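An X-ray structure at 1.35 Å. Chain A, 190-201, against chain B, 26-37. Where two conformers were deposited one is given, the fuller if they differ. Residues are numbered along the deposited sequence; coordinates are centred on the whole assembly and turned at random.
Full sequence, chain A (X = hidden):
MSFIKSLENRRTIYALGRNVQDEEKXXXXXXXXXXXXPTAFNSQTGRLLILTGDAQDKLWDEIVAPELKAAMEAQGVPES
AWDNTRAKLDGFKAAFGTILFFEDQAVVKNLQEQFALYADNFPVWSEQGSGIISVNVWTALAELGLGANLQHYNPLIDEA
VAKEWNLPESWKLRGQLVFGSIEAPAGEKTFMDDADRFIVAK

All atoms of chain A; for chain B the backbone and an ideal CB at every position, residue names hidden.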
# COMPACT_ATOMS: atom_id res chain seq x y z
N THR A 190 -17.13 10.31 2.45
CA THR A 190 -16.65 11.63 2.87
C THR A 190 -15.12 11.63 2.95
O THR A 190 -14.46 10.59 2.88
CB THR A 190 -17.22 12.01 4.24
OG1 THR A 190 -16.76 11.08 5.23
CG2 THR A 190 -18.75 12.03 4.22
N PHE A 191 -14.57 12.82 3.07
CA PHE A 191 -13.12 13.06 3.14
C PHE A 191 -12.86 14.02 4.29
O PHE A 191 -13.66 14.95 4.54
CB PHE A 191 -12.61 13.66 1.84
CG PHE A 191 -12.93 12.85 0.62
CD1 PHE A 191 -12.04 11.89 0.16
CD2 PHE A 191 -14.10 13.05 -0.07
CE1 PHE A 191 -12.32 11.15 -0.97
CE2 PHE A 191 -14.43 12.31 -1.19
CZ PHE A 191 -13.54 11.34 -1.65
N MET A 192 -11.74 13.84 4.96
CA MET A 192 -11.26 14.79 5.97
C MET A 192 -10.99 16.14 5.34
O MET A 192 -10.79 16.29 4.14
CB MET A 192 -9.87 14.35 6.49
CG MET A 192 -9.81 13.19 7.43
SD MET A 192 -8.07 12.91 7.82
CE MET A 192 -7.72 14.33 8.82
N ASP A 193 -10.95 17.14 6.21
CA ASP A 193 -10.43 18.46 5.86
C ASP A 193 -8.95 18.32 5.52
O ASP A 193 -8.18 17.79 6.32
CB ASP A 193 -10.65 19.36 7.05
CG ASP A 193 -10.32 20.82 6.79
OD1 ASP A 193 -9.61 21.16 5.83
OD2 ASP A 193 -10.75 21.64 7.60
N ASP A 194 -8.56 18.82 4.36
CA ASP A 194 -7.14 18.87 3.97
C ASP A 194 -6.25 19.46 5.10
O ASP A 194 -5.13 19.01 5.31
CB ASP A 194 -6.91 19.78 2.75
CG ASP A 194 -7.34 19.17 1.44
OD1 ASP A 194 -7.65 17.96 1.36
OD2 ASP A 194 -7.37 19.94 0.45
N ALA A 195 -6.75 20.47 5.80
CA ALA A 195 -5.95 21.19 6.79
C ALA A 195 -5.55 20.28 7.94
O ALA A 195 -4.58 20.56 8.64
CB ALA A 195 -6.73 22.41 7.34
N ASP A 196 -6.31 19.20 8.15
CA ASP A 196 -6.03 18.27 9.24
C ASP A 196 -5.05 17.13 8.87
O ASP A 196 -4.58 16.41 9.75
CB ASP A 196 -7.33 17.68 9.79
CG ASP A 196 -8.24 18.73 10.42
OD1 ASP A 196 -7.73 19.75 10.97
OD2 ASP A 196 -9.48 18.52 10.37
N ARG A 197 -4.68 16.99 7.59
CA ARG A 197 -3.76 15.91 7.23
C ARG A 197 -2.62 16.29 6.30
O ARG A 197 -1.76 15.46 6.09
CB ARG A 197 -4.52 14.70 6.66
CG ARG A 197 -5.31 14.95 5.39
CD ARG A 197 -5.75 13.60 4.80
NE ARG A 197 -6.83 13.76 3.82
CZ ARG A 197 -7.50 12.76 3.25
NH1 ARG A 197 -7.13 11.52 3.48
NH2 ARG A 197 -8.50 13.00 2.40
N PHE A 198 -2.60 17.52 5.78
CA PHE A 198 -1.51 17.99 4.94
C PHE A 198 -0.93 19.28 5.46
O PHE A 198 -1.65 20.26 5.65
CB PHE A 198 -1.98 18.25 3.50
CG PHE A 198 -2.69 17.08 2.84
CD1 PHE A 198 -2.02 15.92 2.54
CD2 PHE A 198 -4.02 17.17 2.48
CE1 PHE A 198 -2.67 14.88 1.93
CE2 PHE A 198 -4.66 16.13 1.85
CZ PHE A 198 -3.99 14.99 1.58
N ILE A 199 0.38 19.29 5.69
CA ILE A 199 1.09 20.49 6.07
C ILE A 199 2.19 20.67 5.02
O ILE A 199 2.95 19.73 4.72
CB ILE A 199 1.78 20.33 7.42
CG1 ILE A 199 0.75 20.13 8.53
CG2 ILE A 199 2.64 21.57 7.72
CD1 ILE A 199 1.39 19.79 9.87
N VAL A 200 2.23 21.86 4.43
CA VAL A 200 3.21 22.22 3.42
C VAL A 200 4.09 23.31 3.99
O VAL A 200 3.60 24.31 4.50
CB VAL A 200 2.52 22.72 2.14
CG1 VAL A 200 3.57 23.13 1.09
CG2 VAL A 200 1.62 21.65 1.58
N ALA A 201 5.40 23.09 3.91
CA ALA A 201 6.38 24.06 4.41
C ALA A 201 7.48 24.28 3.38
O ALA A 201 7.90 23.34 2.69
CB ALA A 201 6.97 23.57 5.72
N UNK B 26 2.16 20.06 -8.41
CA UNK B 26 2.73 18.94 -7.67
C UNK B 26 2.01 18.74 -6.33
O UNK B 26 1.61 17.63 -6.00
CB UNK B 26 4.23 19.17 -7.44
N UNK B 27 1.82 19.82 -5.58
CA UNK B 27 1.17 19.76 -4.28
C UNK B 27 -0.27 19.25 -4.44
O UNK B 27 -0.73 18.41 -3.67
CB UNK B 27 1.19 21.13 -3.61
N UNK B 28 -0.97 19.76 -5.46
CA UNK B 28 -2.35 19.35 -5.74
C UNK B 28 -2.41 17.85 -6.01
O UNK B 28 -3.33 17.15 -5.54
CB UNK B 28 -2.91 20.13 -6.93
N UNK B 29 -1.45 17.36 -6.78
CA UNK B 29 -1.43 15.96 -7.15
C UNK B 29 -1.13 15.06 -5.96
O UNK B 29 -1.71 13.98 -5.83
CB UNK B 29 -0.40 15.73 -8.26
N UNK B 30 -0.21 15.49 -5.11
CA UNK B 30 0.09 14.75 -3.90
C UNK B 30 -1.17 14.60 -3.07
O UNK B 30 -1.48 13.51 -2.59
CB UNK B 30 1.19 15.44 -3.09
N UNK B 31 -1.87 15.70 -2.84
CA UNK B 31 -3.08 15.69 -2.03
C UNK B 31 -4.13 14.76 -2.65
O UNK B 31 -4.77 13.98 -1.94
CB UNK B 31 -3.64 17.11 -1.89
N UNK B 32 -4.34 14.85 -3.96
CA UNK B 32 -5.32 14.00 -4.61
C UNK B 32 -4.98 12.53 -4.48
O UNK B 32 -5.88 11.70 -4.28
CB UNK B 32 -5.44 14.37 -6.09
N UNK B 33 -3.70 12.18 -4.63
CA UNK B 33 -3.30 10.78 -4.56
C UNK B 33 -3.61 10.20 -3.18
O UNK B 33 -4.07 9.07 -3.07
CB UNK B 33 -1.81 10.63 -4.88
N UNK B 34 -3.39 10.98 -2.13
CA UNK B 34 -3.74 10.55 -0.77
C UNK B 34 -5.27 10.52 -0.58
O UNK B 34 -5.83 9.55 -0.05
CB UNK B 34 -3.10 11.48 0.26
N UNK B 35 -5.94 11.55 -1.07
CA UNK B 35 -7.40 11.69 -0.91
C UNK B 35 -8.14 10.47 -1.45
O UNK B 35 -9.08 9.95 -0.82
CB UNK B 35 -7.90 12.95 -1.62
N UNK B 36 -7.72 10.00 -2.62
CA UNK B 36 -8.41 8.90 -3.29
C UNK B 36 -7.86 7.52 -2.99
O UNK B 36 -8.23 6.56 -3.65
CB UNK B 36 -8.37 9.12 -4.80
N UNK B 37 -7.03 7.43 -1.96
CA UNK B 37 -6.53 6.14 -1.47
C UNK B 37 -7.49 5.56 -0.43
O UNK B 37 -7.96 6.28 0.46
CB UNK B 37 -5.13 6.30 -0.87

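Positions 26 to 35 of chain B have helical phi/psi, and the helix runs nearly antiparallel to strand 198-201 of chain A, the axes 161° apart and 10.7 Å at closest approach. With 3.6 residues per helical turn, contacts should recur about every three or four residues.

Position 26 has no atom of the chain A stretch within 5.5 Å of its ideal CB, so visible evidence selects little; it is Val26(B). At 27 CA-to-CB points sideways, yet the ideal CB lies 5.2 Å from CG2 of Val200(A). A branched aliphatic or Met would suit. Ile27(B) brings its CG2 to 4.2 Å from Val200(A) CG2.

At positions 28, 29 and 30 no atom of the chain A stretch lies within 5.5 Å of the ideal CBs, and the choice is weakly constrained: they are Glu28(B), Thr29(B) and Ile30(B).

Position 31 points toward chain A, its ideal CB 4.0 Å from Phe198(A) CE2 and 5.2 Å from Asp194(A) OD1. A ring close by and a carboxylate beyond favour a long chain, aliphatic at its root and polar or cationic at its tip: Lys, Arg or Gln. Lys31(B) is extended (m, then t throughout). Its CG sits 3.8 Å from the centroid of the Phe198(A) ring, 12° off the normal, a CH-pi contact. Lys31(B) NZ stays 4.5 Å from Asp194(A) OD2, too far for a salt bridge; a water accepts from NZ and donates to OD2.

Positions 32 and 33 point away and suit many residues; they are Glu32(B) and Ala33(B).

At 34 the ideal CB points toward chain A, 3.8 Å from Phe198(A) CE1 and 5.2 Å from Arg197(A) NH1. Such proximity favours a compact, mostly apolar residue: Ala, Val, or Thr with its methyl. Val34(B) places CB 3.8 Å from Phe198(A) CE1, at the ring's edge.

Position 35 points sideways, its ideal CB 4.1 Å from Arg197(A) NH2 and 4.6 Å from Phe191(A) CD1. The ring and the nearby carboxylate of Asp194(A) invite a long flat or cationic group, although Arg197(A) adds like charge; Gln, Lys or Arg could serve. Arg35(B) stacks its guanidinium on Phe191(A), centres 4.1 Å apart and planes at 20°. Its NH1 makes a long salt bridge, 3.7 Å, to Asp194(A) OD1, supplemented by a bridging water. Another water takes a hydrogen bond from Arg197(A) NH2 and gives one to the Arg35(B) carbonyl.

Position 36, leaving helical phi/psi (-93/14), points away, but a large side chain, such as Phe, Tyr, Trp, Met or Leu, could swing back. Phe36(B) does, its CE1 4.1 Å from Phe191(A) CZ.

Position 37 points sideways without contact; many residues would suit, a small polar one among them. It is Ser37(B), whose OG donates to Ala33(B) O at 2.7 Å.

Chain B 26-37: VIETIKEAVRFS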
# COMPACT_ATOMS: atom_id res chain seq x y z
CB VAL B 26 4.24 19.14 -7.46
CG1 VAL B 26 4.78 18.02 -6.57
CG2 VAL B 26 4.93 19.14 -8.81
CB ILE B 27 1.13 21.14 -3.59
CG1 ILE B 27 2.54 21.65 -3.30
CG2 ILE B 27 0.29 21.07 -2.32
CD1 ILE B 27 3.33 20.75 -2.56
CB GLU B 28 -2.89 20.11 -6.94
CG GLU B 28 -3.19 21.56 -6.66
CD GLU B 28 -3.62 22.33 -7.91
OE1 GLU B 28 -3.81 21.71 -8.98
OE2 GLU B 28 -3.75 23.56 -7.81
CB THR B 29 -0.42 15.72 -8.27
OG1 THR B 29 -0.78 16.55 -9.38
CG2 THR B 29 -0.48 14.32 -8.74
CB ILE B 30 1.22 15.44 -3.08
CG1 ILE B 30 2.57 15.37 -3.82
CG2 ILE B 30 1.37 14.79 -1.72
CD1 ILE B 30 3.60 16.36 -3.26
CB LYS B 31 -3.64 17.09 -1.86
CG LYS B 31 -2.81 18.00 -0.97
CD LYS B 31 -3.45 19.41 -0.96
CE LYS B 31 -2.77 20.36 -0.04
NZ LYS B 31 -3.31 21.74 -0.18
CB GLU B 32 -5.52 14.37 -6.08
CG GLU B 32 -6.20 15.71 -6.29
CD GLU B 32 -6.43 16.02 -7.75
OE1 GLU B 32 -5.54 15.73 -8.57
OE2 GLU B 32 -7.50 16.54 -8.08
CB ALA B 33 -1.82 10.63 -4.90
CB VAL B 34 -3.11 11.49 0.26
CG1 VAL B 34 -3.59 11.12 1.65
CG2 VAL B 34 -1.59 11.41 0.15
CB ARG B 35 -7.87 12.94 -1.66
CG ARG B 35 -9.34 13.22 -1.57
CD ARG B 35 -9.73 14.41 -2.42
NE ARG B 35 -11.07 14.90 -2.09
CZ ARG B 35 -11.35 15.72 -1.06
NH1 ARG B 35 -10.39 16.18 -0.28
NH2 ARG B 35 -12.59 16.07 -0.82
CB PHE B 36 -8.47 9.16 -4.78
CG PHE B 36 -9.20 10.43 -5.11
CD1 PHE B 36 -10.49 10.65 -4.63
CD2 PHE B 36 -8.60 11.42 -5.88
CE1 PHE B 36 -11.17 11.80 -4.94
CE2 PHE B 36 -9.27 12.57 -6.17
CZ PHE B 36 -10.56 12.78 -5.69
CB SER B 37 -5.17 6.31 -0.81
OG SER B 37 -4.16 6.67 -1.75
O HOH W 1 -6.09 22.16 0.49
O HOH W 2 -9.30 10.37 1.84
O HOH W 3 -7.39 16.38 -0.84
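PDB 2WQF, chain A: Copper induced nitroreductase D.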